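PDB 3L5O: PF04016 domain protein from Desulfitobacterium hafniense, which is of unknown function but, with its enolase-like and Rossmann-like folds, may bind an adenosyl-containing ligand and take part in heavy-metal chelation. Local coordinates for residues A[136-149]-A[157-171]. Sequence-based numbering, arbitrary orientation.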
ATOM      1  N   GLN A 136      -9.481  15.791  -8.172  1.00 55.23           N
ATOM      2  CA  GLN A 136      -9.625  17.195  -7.776  1.00 57.52           C
ATOM      3  C   GLN A 136     -11.016  17.731  -8.061  1.00 57.37           C
ATOM      4  O   GLN A 136     -11.620  18.379  -7.212  1.00 56.83           O
ATOM      5  CB  GLN A 136      -8.656  18.083  -8.533  1.00 58.26           C
ATOM      6  CG  GLN A 136      -7.203  17.840  -8.246  1.00 60.87           C
ATOM      7  CD  GLN A 136      -6.344  18.661  -9.182  1.00 65.32           C
ATOM      8  OE1 GLN A 136      -5.830  18.154 -10.187  1.00 69.91           O
ATOM      9  NE2 GLN A 136      -6.238  19.942  -8.892  1.00 66.18           N
ATOM     10  N   ASN A 137     -11.503  17.493  -9.274  1.00 57.13           N
ATOM     11  CA  ASN A 137     -12.861  17.900  -9.636  1.00 57.53           C
ATOM     12  C   ASN A 137     -13.930  17.266  -8.743  1.00 55.46           C
ATOM     13  O   ASN A 137     -14.827  17.943  -8.249  1.00 52.11           O
ATOM     14  CB  ASN A 137     -13.132  17.584 -11.109  1.00 59.06           C
ATOM     15  CG  ASN A 137     -12.491  18.591 -12.035  1.00 63.02           C
ATOM     16  OD1 ASN A 137     -12.830  19.773 -12.004  1.00 71.42           O
ATOM     17  ND2 ASN A 137     -11.551  18.135 -12.854  1.00 71.14           N
ATOM     18  N   GLU A 138     -13.786  15.975  -8.494  1.00 56.37           N
ATOM     19  CA  GLU A 138     -14.786  15.205  -7.766  1.00 58.21           C
ATOM     20  C   GLU A 138     -14.973  15.621  -6.311  1.00 56.62           C
ATOM     21  O   GLU A 138     -16.085  15.581  -5.795  1.00 56.54           O
ATOM     22  CB  GLU A 138     -14.392  13.747  -7.782  1.00 60.66           C
ATOM     23  CG  GLU A 138     -15.568  12.828  -7.595  1.00 68.85           C
ATOM     24  CD  GLU A 138     -15.138  11.397  -7.671  1.00 76.09           C
ATOM     25  OE1 GLU A 138     -14.116  11.082  -7.024  1.00 84.60           O
ATOM     26  OE2 GLU A 138     -15.811  10.616  -8.380  1.00 83.81           O
ATOM     27  N   VAL A 139     -13.878  16.019  -5.664  1.00 53.87           N
ATOM     28  CA  VAL A 139     -13.875  16.321  -4.238  1.00 51.14           C
ATOM     29  C   VAL A 139     -14.097  17.788  -3.923  1.00 49.12           C
ATOM     30  O   VAL A 139     -14.098  18.152  -2.758  1.00 47.91           O
ATOM     31  CB  VAL A 139     -12.557  15.863  -3.563  1.00 50.88           C
ATOM     32  CG1 VAL A 139     -12.315  14.387  -3.795  1.00 51.83           C
ATOM     33  CG2 VAL A 139     -11.360  16.696  -4.039  1.00 55.02           C
ATOM     34  N   LYS A 140     -14.270  18.622  -4.949  1.00 48.11           N
ATOM     35  CA  LYS A 140     -14.468  20.050  -4.774  1.00 49.42           C
ATOM     36  C   LYS A 140     -15.676  20.301  -3.882  1.00 47.95           C
ATOM     37  O   LYS A 140     -16.752  19.792  -4.166  1.00 46.28           O
ATOM     38  CB  LYS A 140     -14.724  20.745  -6.136  1.00 51.25           C
ATOM     39  CG  LYS A 140     -13.479  21.198  -6.910  1.00 54.86           C
ATOM     40  CD  LYS A 140     -13.822  22.326  -7.932  1.00 57.78           C
ATOM     41  CE  LYS A 140     -12.615  23.255  -8.222  1.00 66.65           C
ATOM     42  NZ  LYS A 140     -11.432  22.524  -8.788  1.00 70.40           N
ATOM     43  N   GLY A 141     -15.487  21.085  -2.823  1.00 46.28           N
ATOM     44  CA  GLY A 141     -16.535  21.433  -1.884  1.00 46.13           C
ATOM     45  C   GLY A 141     -16.933  20.336  -0.910  1.00 46.21           C
ATOM     46  O   GLY A 141     -17.843  20.516  -0.121  1.00 46.67           O
ATOM     47  N   LYS A 142     -16.230  19.213  -0.933  1.00 45.73           N
ATOM     48  CA  LYS A 142     -16.608  18.042  -0.147  1.00 45.31           C
ATOM     49  C   LYS A 142     -15.674  17.859   1.031  1.00 43.15           C
ATOM     50  O   LYS A 142     -14.638  18.505   1.121  1.00 41.26           O
ATOM     51  CB  LYS A 142     -16.605  16.801  -1.031  1.00 46.47           C
ATOM     52  CG  LYS A 142     -17.518  16.892  -2.238  1.00 46.57           C
ATOM     53  CD  LYS A 142     -18.959  17.158  -1.838  1.00 51.94           C
ATOM     54  CE  LYS A 142     -19.910  16.749  -2.935  1.00 56.53           C
ATOM     55  NZ  LYS A 142     -21.274  17.342  -2.734  1.00 61.00           N
ATOM     56  N   LYS A 143     -16.083  17.020   1.962  1.00 43.89           N
ATOM     57  CA  LYS A 143     -15.246  16.674   3.100  1.00 45.60           C
ATOM     58  C   LYS A 143     -14.334  15.474   2.815  1.00 40.46           C
ATOM     59  O   LYS A 143     -14.787  14.361   2.500  1.00 37.33           O
ATOM     60  CB  LYS A 143     -16.093  16.436   4.348  1.00 46.91           C
ATOM     61  CG  LYS A 143     -15.245  16.226   5.601  1.00 56.86           C
ATOM     62  CD  LYS A 143     -15.981  16.583   6.912  1.00 62.98           C
ATOM     63  CE  LYS A 143     -15.106  16.297   8.169  1.00 61.35           C
ATOM     64  NZ  LYS A 143     -14.075  17.354   8.382  1.00 62.55           N
ATOM     65  N   VAL A 144     -13.039  15.705   2.942  1.00 40.37           N
ATOM     66  CA  VAL A 144     -12.023  14.718   2.546  1.00 38.61           C
ATOM     67  C   VAL A 144     -11.085  14.372   3.713  1.00 39.83           C
ATOM     68  O   VAL A 144     -10.571  15.245   4.427  1.00 39.84           O
ATOM     69  CB  VAL A 144     -11.168  15.232   1.359  1.00 39.31           C
ATOM     70  CG1 VAL A 144     -10.060  14.246   1.001  1.00 40.11           C
ATOM     71  CG2 VAL A 144     -12.052  15.530   0.151  1.00 43.51           C
ATOM     72  N   GLY A 145     -10.886  13.083   3.923  1.00 39.21           N
ATOM     73  CA  GLY A 145     -10.028  12.612   4.990  1.00 37.57           C
ATOM     74  C   GLY A 145      -8.898  11.825   4.352  1.00 39.42           C
ATOM     75  O   GLY A 145      -9.160  10.943   3.546  1.00 39.02           O
ATOM     76  N   VAL A 146      -7.663  12.132   4.736  1.00 41.09           N
ATOM     77  CA  VAL A 146      -6.459  11.442   4.255  1.00 41.67           C
ATOM     78  C   VAL A 146      -5.674  10.888   5.440  1.00 43.29           C
ATOM     79  O   VAL A 146      -5.314  11.626   6.342  1.00 41.15           O
ATOM     80  CB  VAL A 146      -5.533  12.394   3.478  1.00 41.96           C
ATOM     81  CG1 VAL A 146      -4.245  11.654   3.058  1.00 46.14           C
ATOM     82  CG2 VAL A 146      -6.256  12.965   2.249  1.00 41.32           C
ATOM     83  N   VAL A 147      -5.398   9.583   5.429  1.00 42.11           N
ATOM     84  CA  VAL A 147      -4.561   8.956   6.447  1.00 40.85           C
ATOM     85  C   VAL A 147      -3.189   8.629   5.827  1.00 41.73           C
ATOM     86  O   VAL A 147      -3.112   7.887   4.870  1.00 41.81           O
ATOM     87  CB  VAL A 147      -5.204   7.666   6.970  1.00 39.78           C
ATOM     88  CG1 VAL A 147      -4.349   7.009   8.033  1.00 41.88           C
ATOM     89  CG2 VAL A 147      -6.613   7.928   7.507  1.00 43.42           C
ATOM     90  N   GLY A 148      -2.131   9.220   6.382  1.00 41.74           N
ATOM     91  CA  GLY A 148      -0.782   9.049   5.905  1.00 42.22           C
ATOM     92  C   GLY A 148      -0.143  10.340   5.500  1.00 43.24           C
ATOM     93  O   GLY A 148      -0.785  11.400   5.376  1.00 44.15           O
ATOM     94  N   HIS A 149       1.154  10.251   5.300  1.00 46.54           N
ATOM     95  CA  HIS A 149       1.945  11.384   4.870  1.00 49.01           C
ATOM     96  C   HIS A 149       2.143  11.294   3.336  1.00 48.88           C
ATOM     97  O   HIS A 149       2.722  10.332   2.826  1.00 47.17           O
ATOM     98  CB  HIS A 149       3.278  11.413   5.614  1.00 52.86           C
ATOM     99  CG  HIS A 149       4.140  12.571   5.230  1.00 60.55           C
ATOM    100  ND1 HIS A 149       5.365  12.417   4.612  1.00 70.21           N
ATOM    101  CD2 HIS A 149       3.925  13.906   5.321  1.00 65.06           C
ATOM    102  CE1 HIS A 149       5.877  13.611   4.364  1.00 70.04           C
ATOM    103  NE2 HIS A 149       5.027  14.530   4.787  1.00 66.08           N
ATOM    104  N   LEU A 157      -4.998  19.776  -2.386  1.00 43.90           N
ATOM    105  CA  LEU A 157      -6.361  19.572  -1.932  1.00 44.04           C
ATOM    106  C   LEU A 157      -6.931  20.652  -1.035  1.00 44.07           C
ATOM    107  O   LEU A 157      -8.111  20.938  -1.111  1.00 46.82           O
ATOM    108  CB  LEU A 157      -6.460  18.204  -1.224  1.00 44.45           C
ATOM    109  CG  LEU A 157      -6.480  16.970  -2.113  1.00 43.47           C
ATOM    110  CD1 LEU A 157      -6.834  15.763  -1.248  1.00 49.13           C
ATOM    111  CD2 LEU A 157      -7.450  17.122  -3.269  1.00 48.24           C
ATOM    112  N   GLU A 158      -6.138  21.250  -0.158  1.00 45.60           N
ATOM    113  CA  GLU A 158      -6.728  22.188   0.800  1.00 45.78           C
ATOM    114  C   GLU A 158      -7.489  23.386   0.182  1.00 46.05           C
ATOM    115  O   GLU A 158      -8.531  23.759   0.719  1.00 44.25           O
ATOM    116  CB  GLU A 158      -5.712  22.704   1.834  1.00 46.65           C
ATOM    117  CG  GLU A 158      -6.345  23.405   3.059  1.00 57.65           C
ATOM    118  CD  GLU A 158      -7.373  22.543   3.853  1.00 67.47           C
ATOM    119  OE1 GLU A 158      -8.586  22.447   3.451  1.00 63.20           O
ATOM    120  OE2 GLU A 158      -6.986  21.978   4.921  1.00 59.89           O
ATOM    121  N   PRO A 159      -7.012  23.963  -0.925  1.00 45.09           N
ATOM    122  CA  PRO A 159      -7.715  25.094  -1.557  1.00 47.40           C
ATOM    123  C   PRO A 159      -9.104  24.752  -2.108  1.00 47.33           C
ATOM    124  O   PRO A 159      -9.943  25.636  -2.141  1.00 47.73           O
ATOM    125  CB  PRO A 159      -6.783  25.487  -2.706  1.00 47.51           C
ATOM    126  CG  PRO A 159      -5.467  24.850  -2.381  1.00 47.06           C
ATOM    127  CD  PRO A 159      -5.776  23.623  -1.651  1.00 40.19           C
ATOM    128  N   ILE A 160      -9.338  23.494  -2.481  1.00 49.29           N
ATOM    129  CA  ILE A 160     -10.582  23.071  -3.143  1.00 47.75           C
ATOM    130  C   ILE A 160     -11.551  22.227  -2.316  1.00 46.03           C
ATOM    131  O   ILE A 160     -12.641  21.959  -2.774  1.00 46.80           O
ATOM    132  CB  ILE A 160     -10.258  22.293  -4.444  1.00 47.38           C
ATOM    133  CG1 ILE A 160      -9.601  20.953  -4.148  1.00 44.62           C
ATOM    134  CG2 ILE A 160      -9.384  23.159  -5.379  1.00 55.20           C
ATOM    135  CD1 ILE A 160      -9.304  20.151  -5.388  1.00 50.03           C
ATOM    136  N   CYS A 161     -11.170  21.789  -1.125  1.00 43.95           N
ATOM    137  CA  CYS A 161     -12.053  20.979  -0.314  1.00 41.65           C
ATOM    138  C   CYS A 161     -11.813  21.212   1.163  1.00 43.28           C
ATOM    139  O   CYS A 161     -10.930  21.984   1.550  1.00 44.39           O
ATOM    140  CB  CYS A 161     -11.920  19.499  -0.686  1.00 45.00           C
ATOM    141  SG  CYS A 161     -10.354  18.644  -0.279  1.00 42.50           S
ATOM    142  N   ASP A 162     -12.655  20.588   1.974  1.00 43.25           N
ATOM    143  CA  ASP A 162     -12.521  20.551   3.423  1.00 43.38           C
ATOM    144  C   ASP A 162     -11.647  19.319   3.761  1.00 42.81           C
ATOM    145  O   ASP A 162     -12.128  18.195   3.882  1.00 39.70           O
ATOM    146  CB  ASP A 162     -13.922  20.476   4.045  1.00 46.88           C
ATOM    147  CG  ASP A 162     -13.915  20.390   5.569  1.00 55.49           C
ATOM    148  OD1 ASP A 162     -12.828  20.418   6.190  1.00 57.78           O
ATOM    149  OD2 ASP A 162     -14.990  20.277   6.221  1.00 59.15           O
ATOM    150  N   LEU A 163     -10.357  19.571   3.906  1.00 39.22           N
ATOM    151  CA  LEU A 163      -9.350  18.518   4.052  1.00 41.94           C
ATOM    152  C   LEU A 163      -8.944  18.312   5.496  1.00 42.26           C
ATOM    153  O   LEU A 163      -8.636  19.288   6.201  1.00 40.79           O
ATOM    154  CB  LEU A 163      -8.096  18.883   3.244  1.00 39.71           C
ATOM    155  CG  LEU A 163      -6.893  17.919   3.307  1.00 37.77           C
ATOM    156  CD1 LEU A 163      -7.204  16.589   2.697  1.00 40.34           C
ATOM    157  CD2 LEU A 163      -5.697  18.593   2.654  1.00 43.63           C
ATOM    158  N   SER A 164      -8.930  17.043   5.917  1.00 42.03           N
ATOM    159  CA  SER A 164      -8.255  16.616   7.153  1.00 41.69           C
ATOM    160  C   SER A 164      -7.211  15.539   6.886  1.00 41.39           C
ATOM    161  O   SER A 164      -7.535  14.497   6.292  1.00 38.41           O
ATOM    162  CB  SER A 164      -9.245  16.059   8.146  1.00 43.11           C
ATOM    163  OG  SER A 164     -10.257  16.979   8.444  1.00 47.07           O
ATOM    164  N   ILE A 165      -5.983  15.794   7.348  1.00 36.77           N
ATOM    165  CA  ILE A 165      -4.849  14.868   7.256  1.00 39.18           C
ATOM    166  C   ILE A 165      -4.612  14.309   8.642  1.00 38.85           C
ATOM    167  O   ILE A 165      -4.594  15.065   9.606  1.00 42.51           O
ATOM    168  CB  ILE A 165      -3.579  15.543   6.701  1.00 38.68           C
ATOM    169  CG1 ILE A 165      -3.826  15.999   5.250  1.00 42.25           C
ATOM    170  CG2 ILE A 165      -2.361  14.532   6.709  1.00 37.80           C
ATOM    171  CD1 ILE A 165      -2.845  16.976   4.746  1.00 46.77           C
ATOM    172  N   LEU A 166      -4.526  12.983   8.724  1.00 38.47           N
ATOM    173  CA  LEU A 166      -4.330  12.209   9.962  1.00 38.80           C
ATOM    174  C   LEU A 166      -3.067  11.425   9.801  1.00 39.35           C
ATOM    175  O   LEU A 166      -2.894  10.763   8.785  1.00 39.66           O
ATOM    176  CB  LEU A 166      -5.486  11.247  10.174  1.00 40.57           C
ATOM    177  CG  LEU A 166      -6.878  11.827  10.434  1.00 45.78           C
ATOM    178  CD1 LEU A 166      -7.693  12.003   9.148  1.00 52.08           C
ATOM    179  CD2 LEU A 166      -7.610  10.936  11.340  1.00 47.85           C
ATOM    180  N   GLU A 167      -2.159  11.517  10.778  1.00 42.81           N
ATOM    181  CA  GLU A 167      -0.888  10.768  10.771  1.00 43.39           C
ATOM    182  C   GLU A 167      -0.537  10.262  12.173  1.00 44.60           C
ATOM    183  O   GLU A 167      -0.962  10.826  13.173  1.00 40.99           O
ATOM    184  CB  GLU A 167       0.248  11.679  10.306  1.00 44.15           C
ATOM    185  CG  GLU A 167       0.088  12.268   8.905  1.00 48.84           C
ATOM    186  CD  GLU A 167       1.002  13.461   8.660  1.00 52.16           C
ATOM    187  OE1 GLU A 167       1.038  14.354   9.508  1.00 62.13           O
ATOM    188  OE2 GLU A 167       1.673  13.518   7.609  1.00 57.44           O
ATOM    189  N   TRP A 168       0.287   9.223  12.259  1.00 47.36           N
ATOM    190  CA  TRP A 168       0.829   8.739  13.543  1.00 47.96           C
ATOM    191  C   TRP A 168       1.547   9.818  14.254  1.00 50.10           C
ATOM    192  O   TRP A 168       1.378   9.963  15.456  1.00 50.59           O
ATOM    193  CB  TRP A 168       1.815   7.567  13.360  1.00 53.25           C
ATOM    194  CG  TRP A 168       1.160   6.239  13.241  1.00 55.05           C
ATOM    195  CD1 TRP A 168       1.209   5.383  12.161  1.00 65.32           C
ATOM    196  CD2 TRP A 168       0.361   5.580  14.234  1.00 66.01           C
ATOM    197  NE1 TRP A 168       0.484   4.242  12.426  1.00 61.44           N
ATOM    198  CE2 TRP A 168      -0.050   4.329  13.686  1.00 67.39           C
ATOM    199  CE3 TRP A 168      -0.067   5.915  15.535  1.00 67.65           C
ATOM    200  CZ2 TRP A 168      -0.859   3.422  14.390  1.00 56.91           C
ATOM    201  CZ3 TRP A 168      -0.875   5.002  16.246  1.00 65.38           C
ATOM    202  CH2 TRP A 168      -1.268   3.772  15.660  1.00 64.02           C
ATOM    203  N   SER A 169       2.379  10.555  13.520  1.00 51.26           N
ATOM    204  CA  SER A 169       3.176  11.630  14.078  1.00 52.70           C
ATOM    205  C   SER A 169       2.866  12.875  13.285  1.00 52.40           C
ATOM    206  O   SER A 169       3.556  13.181  12.317  1.00 54.49           O
ATOM    207  CB  SER A 169       4.689  11.314  13.986  1.00 54.84           C
ATOM    208  OG  SER A 169       5.022  10.122  14.683  1.00 58.63           O
ATOM    209  N   PRO A 170       1.824  13.602  13.660  1.00 50.83           N
ATOM    210  CA  PRO A 170       1.323  14.668  12.797  1.00 51.91           C
ATOM    211  C   PRO A 170       2.222  15.901  12.681  1.00 57.45           C
ATOM    212  O   PRO A 170       2.800  16.342  13.673  1.00 56.83           O
ATOM    213  CB  PRO A 170      -0.011  15.036  13.440  1.00 50.79           C
ATOM    214  CG  PRO A 170       0.093  14.587  14.854  1.00 49.83           C
ATOM    215  CD  PRO A 170       1.038  13.461  14.897  1.00 48.55           C
ATOM    216  N   GLU A 171       2.272  16.475  11.478  1.00 61.16           N
ATOM    217  CA  GLU A 171       2.895  17.774  11.251  1.00 64.76           C
ATOM    218  C   GLU A 171       1.927  18.826  11.717  1.00 62.01           C
ATOM    219  O   GLU A 171       0.798  18.519  12.082  1.00 57.31           O
ATOM    220  CB  GLU A 171       3.176  18.005   9.766  1.00 66.70           C
ATOM    221  CG  GLU A 171       3.906  16.891   9.020  1.00 73.93           C
ATOM    222  CD  GLU A 171       4.009  17.205   7.526  1.00 75.03           C
ATOM    223  OE1 GLU A 171       4.720  18.180   7.165  1.00 84.87           O
ATOM    224  OE2 GLU A 171       3.367  16.486   6.718  1.00 92.30           O
TER
HETATM  225  O   HOH W   1     -12.262  17.116   6.614  1.00 40.98           O
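The first beta-alpha-beta crossover of the Rossmann-like domain brings strands 143-147 and 162-167 together as parallel neighbours, K143 opposite D162 and V147 opposite L166, with helix 153-157 in the connection. The backbone ladder shows how parallel strands share their bonds: V144 and V146 each give N-H and C=O to the other strand, as in V144 N to D162 O (2.8 Å) and S164 N to V144 O (2.9 Å). G145 and V147, and K143 in part, bond to strand 189-193 instead, which places 143-147 inside the mixed sheet, while K143 N is held by D188 OD2. The ladder ends at G148, whose N reaches L166 O; at the other end G141 N, in a type II turn, meets I160 O in the carbonyl plane.

The two faces differ. On that of V144 and V146, V144 CG2 presses on C161 SG at 3.6 Å, while L163 CD1 leans across to V146 CG2 at 3.8 Å. With CG1 anti to the backbone N (chi1 177°), V144 keeps CG2 on the side of the cysteine sulfur. The other face is polar near its start: the K143 chain bends at its last torsion (78°), putting NZ in a long salt bridge to D162 OD2 (3.7 Å) and on a water that also bonds S164 OG.

Rossmann-like folds usually bind ligands at the carboxy-terminal end of their parallel strands, and here the V147 side chain lies about 4 Å from a bound imidazole, probably from the crystallisation liquor. At this end E167 OE2 approaches the H149 ring edge at CD2 (3.2 Å), the carboxylate and ring planes 42° apart, while OE1 accepts E171 N. E171 OE2 comes to the same ring edge, 3.0 Å from H149 CD2. At E167, an alanine is likely to leave E171 N without this acceptor and the imidazole with only the E171 carboxylate, of the two, at that edge.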